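Local structure of formate dehydrogenase (Staphylococcus aureus, 6TTB) at residues M33-F39 with D86-S92; F62-H68 with L344-F348; L113-V119 with I134-T140. The protein probably catalyses the NAD-dependent oxidation of formate to carbon dioxide, binding NAD as the cofactor that accepts the hydride. All coordinates share one frame; numbering follows the deposited sequence.

Near the N terminus, strand 34-38 starts the flavodoxin-like domain, and contact 1 closes the first loop by bringing 86-92 alongside it. Contact 2 opens within that loop, at 62-68, but its partner 344-348 comes at the far end of the chain, so contacts 1 and 2 cross. Contact 3, a short closure of 113-119 on 134-140, follows contact 1 in series and falls within the long span between the two ends of contact 2. Contacts 1 and 3 each join two neighbouring strands of the same five-stranded parallel sheet, in which 89-92 and 113-116 are also neighbours. Contact 2 brings the late helix 330-348 back to the early helix 59-64; L344 and F347 also pack on that sheet.

Contact 1. Residues M33-F39 with D86-S92; sequences MKIVALF and DMDVIIS
The K34 side chain runs past D88 and M87 to D86. Its CG leaves anti to the backbone N (chi1 170°), and a bend at chi2 brings CD against M87 CA at 3.6 Å. The chain then runs on to the D86 carboxylate, where K34 NZ and D86 OD2 form a salt bridge at 3.2 Å. The K34 backbone is gripped as well. K34 N donates to D88 OD1 at 2.9 Å in a nearly straight bond (167°) that arrives from above the carboxylate plane, while K34 O accepts from D88 N at 2.8 Å and, weakly, from V89 N. The other oxygen, D88 OD2, is in a salt bridge with K112, so this carboxylate, set between an amide and a lysine, probably stays ionised.

Beyond this point strands 34-38 and 89-92 run parallel, their axes 20° apart, within the five-stranded sheet of the flavodoxin-like domain found in D-2-hydroxyacid dehydrogenases and their formate dehydrogenase relatives. V36 is bonded through both of its backbone groups: V36 N donates to V89 O at 2.9 Å, and V36 O accepts a weak bond from I91 N. Its side chain shares a face with L38, I90 and S92, and V36 CB lies 4.0 Å from I90 CD1.

I91 occupies the opposite face, with I35, A37 and V89. Its two arms part there: I91 CD1 crosses to I35 CG2 at 3.7 Å, whereas I91 CG2 approaches F39 CZ at 4.3 Å. L344 of helix 330-348 packs over I91 on this side.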
loop_
_atom_site.group_PDB
_atom_site.type_symbol
_atom_site.label_atom_id
_atom_site.label_comp_id
_atom_site.label_asym_id
_atom_site.label_seq_id
_atom_site.Cartn_x
_atom_site.Cartn_y
_atom_site.Cartn_z
ATOM N N MET A 33 -36.207 10.193 -26.457
ATOM C CA MET A 33 -35.733 10.511 -25.068
ATOM C C MET A 33 -34.371 11.164 -25.144
ATOM O O MET A 33 -33.571 10.797 -25.995
ATOM C CB MET A 33 -35.587 9.235 -24.261
ATOM C CG MET A 33 -36.883 8.646 -23.966
ATOM S SD MET A 33 -36.978 8.249 -22.245
ATOM C CE MET A 33 -38.049 6.800 -22.325
ATOM N N LYS A 34 -34.147 12.169 -24.288
ATOM C CA LYS A 34 -32.895 12.919 -24.305
ATOM C C LYS A 34 -32.110 12.592 -23.049
ATOM O O LYS A 34 -32.653 12.652 -21.958
ATOM C CB LYS A 34 -33.145 14.407 -24.464
ATOM C CG LYS A 34 -31.952 15.319 -24.267
ATOM C CD LYS A 34 -32.375 16.532 -23.497
ATOM C CE LYS A 34 -31.476 17.716 -23.714
ATOM N NZ LYS A 34 -32.174 18.759 -24.481
ATOM N N ILE A 35 -30.872 12.141 -23.248
ATOM C CA ILE A 35 -30.007 11.588 -22.221
ATOM C C ILE A 35 -28.823 12.518 -22.052
ATOM O O ILE A 35 -28.062 12.722 -22.985
ATOM C CB ILE A 35 -29.461 10.184 -22.614
ATOM C CG1 ILE A 35 -30.512 9.066 -22.551
ATOM C CG2 ILE A 35 -28.300 9.848 -21.687
ATOM C CD1 ILE A 35 -31.815 9.398 -23.186
ATOM N N VAL A 36 -28.608 12.973 -20.834
ATOM C CA VAL A 36 -27.515 13.900 -20.582
ATOM C C VAL A 36 -26.483 13.202 -19.715
ATOM O O VAL A 36 -26.845 12.492 -18.726
ATOM C CB VAL A 36 -27.992 15.183 -19.900
ATOM C CG1 VAL A 36 -27.122 16.333 -20.246
ATOM C CG2 VAL A 36 -29.398 15.510 -20.257
ATOM N N ALA A 37 -25.199 13.398 -20.078
ATOM C CA ALA A 37 -24.148 12.759 -19.307
ATOM C C ALA A 37 -23.101 13.789 -18.889
ATOM O O ALA A 37 -22.813 14.734 -19.668
ATOM C CB ALA A 37 -23.562 11.624 -20.095
ATOM N N LEU A 38 -22.605 13.650 -17.633
ATOM C CA LEU A 38 -21.439 14.377 -17.231
ATOM C C LEU A 38 -20.319 13.422 -16.847
ATOM O O LEU A 38 -20.430 12.571 -15.953
ATOM C CB LEU A 38 -21.731 15.356 -16.109
ATOM C CG LEU A 38 -20.474 16.103 -15.647
ATOM C CD1 LEU A 38 -20.106 17.242 -16.635
ATOM C CD2 LEU A 38 -20.622 16.625 -14.226
ATOM N N PHE A 39 -19.198 13.626 -17.513
ATOM C CA PHE A 39 -18.072 12.757 -17.400
ATOM C C PHE A 39 -16.815 13.600 -17.317
ATOM O O PHE A 39 -16.776 14.724 -17.812
ATOM C CB PHE A 39 -18.037 11.912 -18.635
ATOM C CG PHE A 39 -19.131 10.896 -18.690
ATOM C CD1 PHE A 39 -19.515 10.209 -17.569
ATOM C CD2 PHE A 39 -19.640 10.483 -19.908
ATOM C CE1 PHE A 39 -20.392 9.140 -17.660
ATOM C CE2 PHE A 39 -20.568 9.455 -19.990
ATOM C CZ PHE A 39 -20.927 8.779 -18.871
ATOM N N ASP A 86 -35.483 19.614 -20.252
ATOM C CA ASP A 86 -35.843 18.597 -21.226
ATOM C C ASP A 86 -35.068 17.298 -21.032
ATOM O O ASP A 86 -35.482 16.257 -21.509
ATOM C CB ASP A 86 -35.880 19.130 -22.656
ATOM C CG ASP A 86 -34.773 20.126 -22.971
ATOM O OD1 ASP A 86 -33.921 20.351 -22.070
ATOM O OD2 ASP A 86 -34.729 20.624 -24.142
ATOM N N MET A 87 -34.038 17.312 -20.227
ATOM C CA MET A 87 -33.384 16.037 -20.030
ATOM C C MET A 87 -34.387 14.998 -19.506
ATOM O O MET A 87 -35.188 15.283 -18.627
ATOM C CB MET A 87 -32.190 16.174 -19.103
ATOM C CG MET A 87 -32.545 16.426 -17.705
ATOM S SD MET A 87 -31.037 16.674 -16.679
ATOM C CE MET A 87 -31.798 16.334 -15.099
ATOM N N ASP A 88 -34.343 13.792 -20.088
ATOM C CA ASP A 88 -35.195 12.668 -19.689
ATOM C C ASP A 88 -34.457 11.810 -18.654
ATOM O O ASP A 88 -35.069 11.176 -17.792
ATOM C CB ASP A 88 -35.487 11.773 -20.883
ATOM C CG ASP A 88 -36.606 12.284 -21.755
ATOM O OD1 ASP A 88 -36.327 13.104 -22.692
ATOM O OD2 ASP A 88 -37.722 11.840 -21.532
ATOM N N VAL A 89 -33.132 11.784 -18.770
ATOM C CA VAL A 89 -32.292 10.913 -17.966
ATOM C C VAL A 89 -30.954 11.608 -17.775
ATOM O O VAL A 89 -30.333 12.075 -18.748
ATOM C CB VAL A 89 -32.068 9.541 -18.642
ATOM C CG1 VAL A 89 -31.033 8.745 -17.876
ATOM C CG2 VAL A 89 -33.358 8.738 -18.831
ATOM N N ILE A 90 -30.511 11.685 -16.522
ATOM C CA ILE A 90 -29.200 12.236 -16.259
ATOM C C ILE A 90 -28.260 11.083 -15.866
ATOM O O ILE A 90 -28.699 10.046 -15.292
ATOM C CB ILE A 90 -29.284 13.293 -15.161
ATOM C CG1 ILE A 90 -27.929 13.956 -14.898
ATOM C CG2 ILE A 90 -29.907 12.703 -13.878
ATOM C CD1 ILE A 90 -27.537 14.991 -15.950
ATOM N N ILE A 91 -26.967 11.267 -16.201
ATOM C CA ILE A 91 -25.989 10.238 -15.929
ATOM C C ILE A 91 -24.689 10.865 -15.441
ATOM O O ILE A 91 -24.174 11.786 -16.067
ATOM C CB ILE A 91 -25.777 9.365 -17.175
ATOM C CG1 ILE A 91 -27.069 8.603 -17.551
ATOM C CG2 ILE A 91 -24.680 8.396 -16.880
ATOM C CD1 ILE A 91 -27.004 7.814 -18.904
ATOM N N SER A 92 -24.143 10.334 -14.351
ATOM C CA SER A 92 -22.796 10.726 -13.931
ATOM C C SER A 92 -22.199 9.676 -12.993
ATOM O O SER A 92 -22.906 8.768 -12.559
ATOM C CB SER A 92 -22.787 12.073 -13.259
ATOM O OG SER A 92 -23.377 11.960 -11.987
#

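Contact 2. Residues F62-H68 with L344-F348; sequences FLEERGH and LERFF
The H68 ring is held between two groups, with F348 over one face and the carbonyl oxygen R66 O over the other. H68 and F348 form an offset stack, their centroids 4.1 Å apart and their planes inclined by 24°. Here two helices of the flavodoxin-like domain meet. The last part of helix 59-64 and the residues that follow lie against the last residues of helix 330-348, the late helix that, as in D-2-hydroxyacid dehydrogenases, returns to the domain built by the start of the chain. Both helices lie on the same side of the parallel sheet: L63 also packs on F70, and L344 on I91 and I115.

Within the stack, H68 NE2 sits above the middle of the F348 ring, and H68 CD2 comes within 3.5 Å of F348 CZ. The two side chains come from opposite directions. On its far side the F348 ring has L344 CA, displaced toward the rim. At its edge are L63 CD2, 3.8 Å from F348 CZ, and F62 CE1, 4.3 Å from F348 CE2.

F62 and R66 make a second layered pair. R66 NH1 lies over the centre of the F62 ring, while F62 CZ lies against one face of the guanidinium. A weak bond, 2.7 Å long, runs from R66 NH1 back to the carbonyl oxygen F62 O in the helix.

R66 meets E345 side-on, the guanidinium and carboxylate planes 29° apart. Two nitrogens grip a single oxygen of this salt bridge: R66 NE approaches the syn lone pair of E345 OE1 at 3.0 Å, and R66 NH2 reaches the same OE1 nearly along its C-O axis at 2.6 Å.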
loop_
_atom_site.group_PDB
_atom_site.type_symbol
_atom_site.label_atom_id
_atom_site.label_comp_id
_atom_site.label_asym_id
_atom_site.label_seq_id
_atom_site.Cartn_x
_atom_site.Cartn_y
_atom_site.Cartn_z
ATOM N N PHE A 62 -24.392 3.859 -28.881
ATOM C CA PHE A 62 -25.405 3.020 -28.261
ATOM C C PHE A 62 -26.725 3.762 -28.198
ATOM O O PHE A 62 -27.769 3.171 -28.404
ATOM C CB PHE A 62 -25.011 2.634 -26.849
ATOM C CG PHE A 62 -26.097 1.892 -26.120
ATOM C CD1 PHE A 62 -27.113 2.571 -25.480
ATOM C CD2 PHE A 62 -26.117 0.515 -26.098
ATOM C CE1 PHE A 62 -28.139 1.891 -24.834
ATOM C CE2 PHE A 62 -27.117 -0.158 -25.430
ATOM C CZ PHE A 62 -28.145 0.532 -24.817
ATOM N N LEU A 63 -26.671 5.055 -27.867
ATOM C CA LEU A 63 -27.879 5.872 -27.738
ATOM C C LEU A 63 -28.342 6.369 -29.100
ATOM O O LEU A 63 -29.492 6.211 -29.446
ATOM C CB LEU A 63 -27.611 7.054 -26.798
ATOM C CG LEU A 63 -27.625 6.700 -25.313
ATOM C CD1 LEU A 63 -27.393 7.923 -24.451
ATOM C CD2 LEU A 63 -28.915 6.016 -24.948
ATOM N N GLU A 64 -27.453 7.043 -29.829
ATOM C CA GLU A 64 -27.783 7.608 -31.131
ATOM C C GLU A 64 -28.111 6.494 -32.135
ATOM O O GLU A 64 -28.409 6.762 -33.276
ATOM C CB GLU A 64 -26.644 8.514 -31.638
ATOM C CG GLU A 64 -26.547 9.876 -30.920
ATOM C CD GLU A 64 -25.293 10.723 -31.211
ATOM O OE1 GLU A 64 -25.045 11.077 -32.411
ATOM O OE2 GLU A 64 -24.561 11.034 -30.249
ATOM N N GLU A 65 -28.087 5.252 -31.691
ATOM C CA GLU A 65 -28.397 4.132 -32.556
ATOM C C GLU A 65 -29.814 3.690 -32.308
ATOM O O GLU A 65 -30.269 2.752 -32.927
ATOM C CB GLU A 65 -27.591 2.913 -32.137
ATOM C CG GLU A 65 -27.283 1.967 -33.273
ATOM C CD GLU A 65 -25.848 1.449 -33.192
ATOM O OE1 GLU A 65 -25.650 0.348 -32.635
ATOM O OE2 GLU A 65 -24.915 2.202 -33.595
ATOM N N ARG A 66 -30.441 4.285 -31.311
ATOM C CA ARG A 66 -31.709 3.823 -30.798
ATOM C C ARG A 66 -32.699 4.970 -30.841
ATOM O O ARG A 66 -33.795 4.843 -30.337
ATOM C CB ARG A 66 -31.550 3.363 -29.367
ATOM C CG ARG A 66 -30.592 2.204 -29.195
ATOM C CD ARG A 66 -31.273 1.251 -28.200
ATOM N NE ARG A 66 -30.553 0.067 -27.734
ATOM C CZ ARG A 66 -29.254 -0.264 -27.985
ATOM N NH1 ARG A 66 -28.424 0.579 -28.583
ATOM N NH2 ARG A 66 -28.783 -1.403 -27.518
ATOM N N GLY A 67 -32.302 6.074 -31.489
ATOM C CA GLY A 67 -33.240 7.136 -31.783
ATOM C C GLY A 67 -33.147 8.276 -30.786
ATOM O O GLY A 67 -33.860 9.264 -30.942
ATOM N N HIS A 68 -32.202 8.187 -29.833
ATOM C CA HIS A 68 -32.277 9.054 -28.669
ATOM C C HIS A 68 -31.304 10.205 -28.838
ATOM O O HIS A 68 -30.411 10.134 -29.675
ATOM C CB HIS A 68 -32.011 8.259 -27.404
ATOM C CG HIS A 68 -32.999 7.175 -27.155
ATOM N ND1 HIS A 68 -34.368 7.430 -26.975
ATOM C CD2 HIS A 68 -32.839 5.837 -26.994
ATOM C CE1 HIS A 68 -35.005 6.271 -26.792
ATOM N NE2 HIS A 68 -34.080 5.288 -26.749
ATOM N N LEU A 344 -30.215 1.309 -19.206
ATOM C CA LEU A 344 -30.865 2.089 -20.254
ATOM C C LEU A 344 -31.722 1.185 -21.153
ATOM O O LEU A 344 -32.765 1.602 -21.639
ATOM C CB LEU A 344 -29.806 2.789 -21.078
ATOM C CG LEU A 344 -28.947 3.804 -20.339
ATOM C CD1 LEU A 344 -27.929 4.416 -21.289
ATOM C CD2 LEU A 344 -29.784 4.896 -19.737
ATOM N N GLU A 345 -31.262 -0.047 -21.393
ATOM C CA GLU A 345 -32.003 -1.002 -22.200
ATOM C C GLU A 345 -33.340 -1.327 -21.487
ATOM O O GLU A 345 -34.430 -0.970 -21.971
ATOM C CB GLU A 345 -31.090 -2.197 -22.509
ATOM C CG GLU A 345 -31.460 -2.941 -23.764
ATOM C CD GLU A 345 -31.451 -2.091 -25.015
ATOM O OE1 GLU A 345 -30.391 -1.996 -25.622
ATOM O OE2 GLU A 345 -32.512 -1.503 -25.365
ATOM N N ARG A 346 -33.247 -1.882 -20.270
ATOM C CA ARG A 346 -34.446 -2.143 -19.486
ATOM C C ARG A 346 -35.333 -0.883 -19.390
ATOM O O ARG A 346 -36.527 -0.929 -19.649
ATOM C CB ARG A 346 -34.065 -2.634 -18.094
ATOM C CG ARG A 346 -33.129 -3.820 -18.107
ATOM C CD ARG A 346 -33.157 -4.497 -16.754
ATOM N NE ARG A 346 -32.085 -5.497 -16.667
ATOM C CZ ARG A 346 -32.163 -6.602 -15.939
ATOM N NH1 ARG A 346 -33.217 -6.817 -15.159
ATOM N NH2 ARG A 346 -31.158 -7.442 -15.921
ATOM N N PHE A 347 -34.745 0.249 -19.010
ATOM C CA PHE A 347 -35.509 1.479 -18.935
ATOM C C PHE A 347 -36.355 1.653 -20.190
ATOM O O PHE A 347 -37.549 1.875 -20.085
ATOM C CB PHE A 347 -34.586 2.678 -18.734
ATOM C CG PHE A 347 -35.313 3.985 -18.565
ATOM C CD1 PHE A 347 -36.251 4.137 -17.576
ATOM C CD2 PHE A 347 -35.153 5.005 -19.480
ATOM C CE1 PHE A 347 -36.973 5.299 -17.457
ATOM C CE2 PHE A 347 -35.920 6.152 -19.405
ATOM C CZ PHE A 347 -36.827 6.288 -18.391
ATOM N N PHE A 348 -35.724 1.565 -21.372
ATOM C CA PHE A 348 -36.365 1.996 -22.591
ATOM C C PHE A 348 -37.441 1.018 -22.949
ATOM O O PHE A 348 -38.237 1.308 -23.830
ATOM C CB PHE A 348 -35.452 1.975 -23.801
ATOM C CG PHE A 348 -34.365 2.990 -23.765
ATOM C CD1 PHE A 348 -34.620 4.284 -23.312
ATOM C CD2 PHE A 348 -33.064 2.660 -24.122
ATOM C CE1 PHE A 348 -33.591 5.235 -23.234
ATOM C CE2 PHE A 348 -32.050 3.635 -24.114
ATOM C CZ PHE A 348 -32.308 4.919 -23.658
#

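Contact 3. Residues L113-V119 with I134-T140; sequences LAITAGV and IGVVEVT. With NAD (nicotinamide-adenine-dinucleotide), chain C.
A right-handed beta-alpha-beta crossover joins these segments: strand 113-116, helix 126-131, then strand 135-138 at the border of the sheet, and the first bridge across it is L113 with G135. A114 N donates to G135 O at 2.8 Å, A114 O accepts from V137 N, and T116 N returns to V137 O at 2.9 Å. L113, I115 and V137 share one face of the sheet, where L113 CD1 meets V137 CG1 at 4.1 Å and helix 330-348 packs on L113 and I115. On the other face A114 touches V136, which helix 126-131 backs.

Past T116 the first strand ends in an inverse gamma turn centred on A117. Chain contact resumes when G118 O accepts from V139 N at 2.8 Å. The G118 backbone angles would push a side chain into the preceding carbonyl oxygen, which accounts for a glycine here.

This is the end of the parallel sheet facing the cofactor, where strand ends of the flavodoxin-like domain border the cleft. V119 belongs to the NAD pocket: its CG1 lies 3.7 Å from C6N of the nicotinamide ring. The same methyl, V119 CG1, is 3.7 Å from E138 OE2, and V119 CG2 rests 3.3 Å from V139 O, so the valine sits between the nicotinamide and the second segment.

With E138 CG between its backbone N and carbonyl carbon, chi1 70° carries the extended side chain obliquely across V119, CG and CD lying against V119 CA. E138 OE1 and T116 OG1 both hydrogen-bond to S121 OG, a shared partner in the loop just after V119.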
loop_
_atom_site.group_PDB
_atom_site.type_symbol
_atom_site.label_atom_id
_atom_site.label_comp_id
_atom_site.label_asym_id
_atom_site.label_seq_id
_atom_site.Cartn_x
_atom_site.Cartn_y
_atom_site.Cartn_z
ATOM N N LEU A 113 -35.060 9.421 -14.719
ATOM C CA LEU A 113 -34.039 8.436 -14.339
ATOM C C LEU A 113 -32.689 9.114 -14.142
ATOM O O LEU A 113 -32.146 9.795 -15.036
ATOM C CB LEU A 113 -33.979 7.286 -15.362
ATOM C CG LEU A 113 -33.172 6.054 -14.928
ATOM C CD1 LEU A 113 -33.479 5.615 -13.522
ATOM C CD2 LEU A 113 -33.277 4.855 -15.939
ATOM N N ALA A 114 -32.186 8.965 -12.928
ATOM C CA ALA A 114 -30.839 9.413 -12.627
ATOM C C ALA A 114 -29.945 8.194 -12.442
ATOM O O ALA A 114 -30.068 7.447 -11.468
ATOM C CB ALA A 114 -30.857 10.275 -11.395
ATOM N N ILE A 115 -29.068 7.973 -13.411
ATOM C CA ILE A 115 -28.187 6.817 -13.320
ATOM C C ILE A 115 -26.863 7.286 -12.742
ATOM O O ILE A 115 -26.307 8.290 -13.220
ATOM C CB ILE A 115 -27.976 6.214 -14.710
ATOM C CG1 ILE A 115 -29.288 5.981 -15.459
ATOM C CG2 ILE A 115 -27.139 4.956 -14.626
ATOM C CD1 ILE A 115 -29.003 5.457 -16.808
ATOM N N THR A 116 -26.383 6.553 -11.741
ATOM C CA THR A 116 -25.051 6.712 -11.221
ATOM C C THR A 116 -24.087 5.764 -11.971
ATOM O O THR A 116 -24.006 4.568 -11.677
ATOM C CB THR A 116 -25.029 6.358 -9.723
ATOM O OG1 THR A 116 -25.933 7.135 -8.902
ATOM C CG2 THR A 116 -23.640 6.368 -9.155
ATOM N N ALA A 117 -23.264 6.316 -12.873
ATOM C CA ALA A 117 -22.254 5.487 -13.507
ATOM C C ALA A 117 -21.226 5.054 -12.475
ATOM O O ALA A 117 -20.140 5.563 -12.443
ATOM C CB ALA A 117 -21.594 6.189 -14.690
ATOM N N GLY A 118 -21.540 4.024 -11.744
ATOM C CA GLY A 118 -20.695 3.535 -10.700
ATOM C C GLY A 118 -21.570 3.124 -9.528
ATOM O O GLY A 118 -22.747 2.746 -9.733
ATOM N N VAL A 119 -21.028 3.307 -8.318
ATOM C CA VAL A 119 -21.787 3.127 -7.113
ATOM C C VAL A 119 -21.623 4.349 -6.184
ATOM O O VAL A 119 -20.514 4.739 -5.811
ATOM C CB VAL A 119 -21.360 1.793 -6.471
ATOM C CG1 VAL A 119 -21.629 1.757 -4.978
ATOM C CG2 VAL A 119 -22.098 0.658 -7.165
ATOM N N ILE A 134 -38.811 10.550 -9.816
ATOM C CA ILE A 134 -37.603 10.182 -10.544
ATOM C C ILE A 134 -37.008 8.914 -9.913
ATOM O O ILE A 134 -36.902 8.829 -8.708
ATOM C CB ILE A 134 -36.614 11.344 -10.387
ATOM C CG1 ILE A 134 -37.013 12.579 -11.165
ATOM C CG2 ILE A 134 -35.162 10.952 -10.648
ATOM C CD1 ILE A 134 -36.527 13.807 -10.468
ATOM N N GLY A 135 -36.552 7.969 -10.753
ATOM C CA GLY A 135 -35.886 6.765 -10.290
ATOM C C GLY A 135 -34.390 6.999 -10.196
ATOM O O GLY A 135 -33.840 7.763 -10.982
ATOM N N VAL A 136 -33.741 6.298 -9.284
ATOM C CA VAL A 136 -32.313 6.452 -9.075
ATOM C C VAL A 136 -31.665 5.073 -8.962
ATOM O O VAL A 136 -32.043 4.253 -8.087
ATOM C CB VAL A 136 -32.051 7.260 -7.802
ATOM C CG1 VAL A 136 -30.601 7.218 -7.402
ATOM C CG2 VAL A 136 -32.554 8.700 -7.953
ATOM N N VAL A 137 -30.658 4.828 -9.815
ATOM C CA VAL A 137 -30.086 3.503 -9.907
ATOM C C VAL A 137 -28.612 3.667 -10.118
ATOM O O VAL A 137 -28.200 4.481 -10.930
ATOM C CB VAL A 137 -30.691 2.667 -11.048
ATOM C CG1 VAL A 137 -32.186 2.675 -10.961
ATOM C CG2 VAL A 137 -30.263 3.212 -12.385
ATOM N N GLU A 138 -27.843 2.814 -9.448
ATOM C CA GLU A 138 -26.431 2.724 -9.667
ATOM C C GLU A 138 -26.140 1.271 -10.058
ATOM O O GLU A 138 -27.058 0.473 -10.074
ATOM C CB GLU A 138 -25.684 3.277 -8.430
ATOM C CG GLU A 138 -25.760 2.412 -7.146
ATOM C CD GLU A 138 -25.438 3.128 -5.801
ATOM O OE1 GLU A 138 -25.531 4.381 -5.717
ATOM O OE2 GLU A 138 -25.212 2.434 -4.799
ATOM N N VAL A 139 -24.865 0.964 -10.386
ATOM C CA VAL A 139 -24.391 -0.311 -10.925
ATOM C C VAL A 139 -23.786 -1.171 -9.798
ATOM O O VAL A 139 -22.575 -1.420 -9.705
ATOM C CB VAL A 139 -23.326 -0.035 -11.991
ATOM C CG1 VAL A 139 -22.954 -1.310 -12.740
ATOM C CG2 VAL A 139 -23.763 1.077 -12.947
ATOM N N THR A 140 -24.643 -1.682 -8.948
ATOM C CA THR A 140 -24.181 -2.476 -7.842
ATOM C C THR A 140 -23.251 -3.560 -8.383
ATOM O O THR A 140 -23.511 -4.157 -9.412
ATOM C CB THR A 140 -25.377 -2.929 -7.002
ATOM O OG1 THR A 140 -26.215 -1.762 -6.907
ATOM C CG2 THR A 140 -25.011 -3.383 -5.610
HETATM P PA NAD C . -22.659 -3.552 1.208
HETATM O O1A NAD C . -24.099 -3.179 1.310
HETATM O O2A NAD C . -22.221 -4.915 0.707
HETATM O O5B NAD C . -21.890 -3.186 2.576
HETATM C C5B NAD C . -22.491 -2.342 3.579
HETATM C C4B NAD C . -22.714 -3.175 4.817
HETATM O O4B NAD C . -22.525 -2.313 5.954
HETATM C C3B NAD C . -24.120 -3.808 4.949
HETATM O O3B NAD C . -24.189 -5.221 4.754
HETATM C C2B NAD C . -24.613 -3.413 6.346
HETATM O O2B NAD C . -25.006 -4.518 7.132
HETATM C C1B NAD C . -23.454 -2.616 6.962
HETATM N N9A NAD C . -23.897 -1.389 7.633
HETATM C C8A NAD C . -25.148 -0.794 7.532
HETATM N N7A NAD C . -25.322 0.202 8.370
HETATM C C5A NAD C . -24.163 0.215 9.145
HETATM C C6A NAD C . -23.746 0.999 10.259
HETATM N N6A NAD C . -24.495 1.907 10.861
HETATM N N1A NAD C . -22.559 0.682 10.834
HETATM C C2A NAD C . -21.807 -0.274 10.264
HETATM N N3A NAD C . -22.072 -1.041 9.202
HETATM C C4A NAD C . -23.273 -0.758 8.685
HETATM O O3 NAD C . -21.977 -2.493 0.293
HETATM P PN NAD C . -20.543 -2.675 -0.295
HETATM O O1N NAD C . -20.731 -3.147 -1.713
HETATM O O2N NAD C . -19.717 -3.505 0.645
HETATM O O5D NAD C . -20.032 -1.138 -0.271
HETATM C C5D NAD C . -19.269 -0.658 0.879
HETATM C C4D NAD C . -19.220 0.826 0.781
HETATM O O4D NAD C . -18.129 1.177 -0.104
HETATM C C3D NAD C . -20.516 1.427 0.187
HETATM O O3D NAD C . -21.258 2.178 1.136
HETATM C C2D NAD C . -20.048 2.237 -1.025
HETATM O O2D NAD C . -20.516 3.578 -1.093
HETATM C C1D NAD C . -18.532 2.230 -0.951
HETATM N N1N NAD C . -17.986 2.016 -2.300
HETATM C C2N NAD C . -17.051 2.954 -2.836
HETATM C C3N NAD C . -16.509 2.769 -4.129
HETATM C C7N NAD C . -15.301 3.588 -4.587
HETATM O O7N NAD C . -15.135 3.769 -5.792
HETATM N N7N NAD C . -14.442 4.063 -3.664
HETATM C C4N NAD C . -17.107 1.755 -4.966
HETATM C C5N NAD C . -18.055 0.859 -4.428
HETATM C C6N NAD C . -18.502 1.027 -3.102
#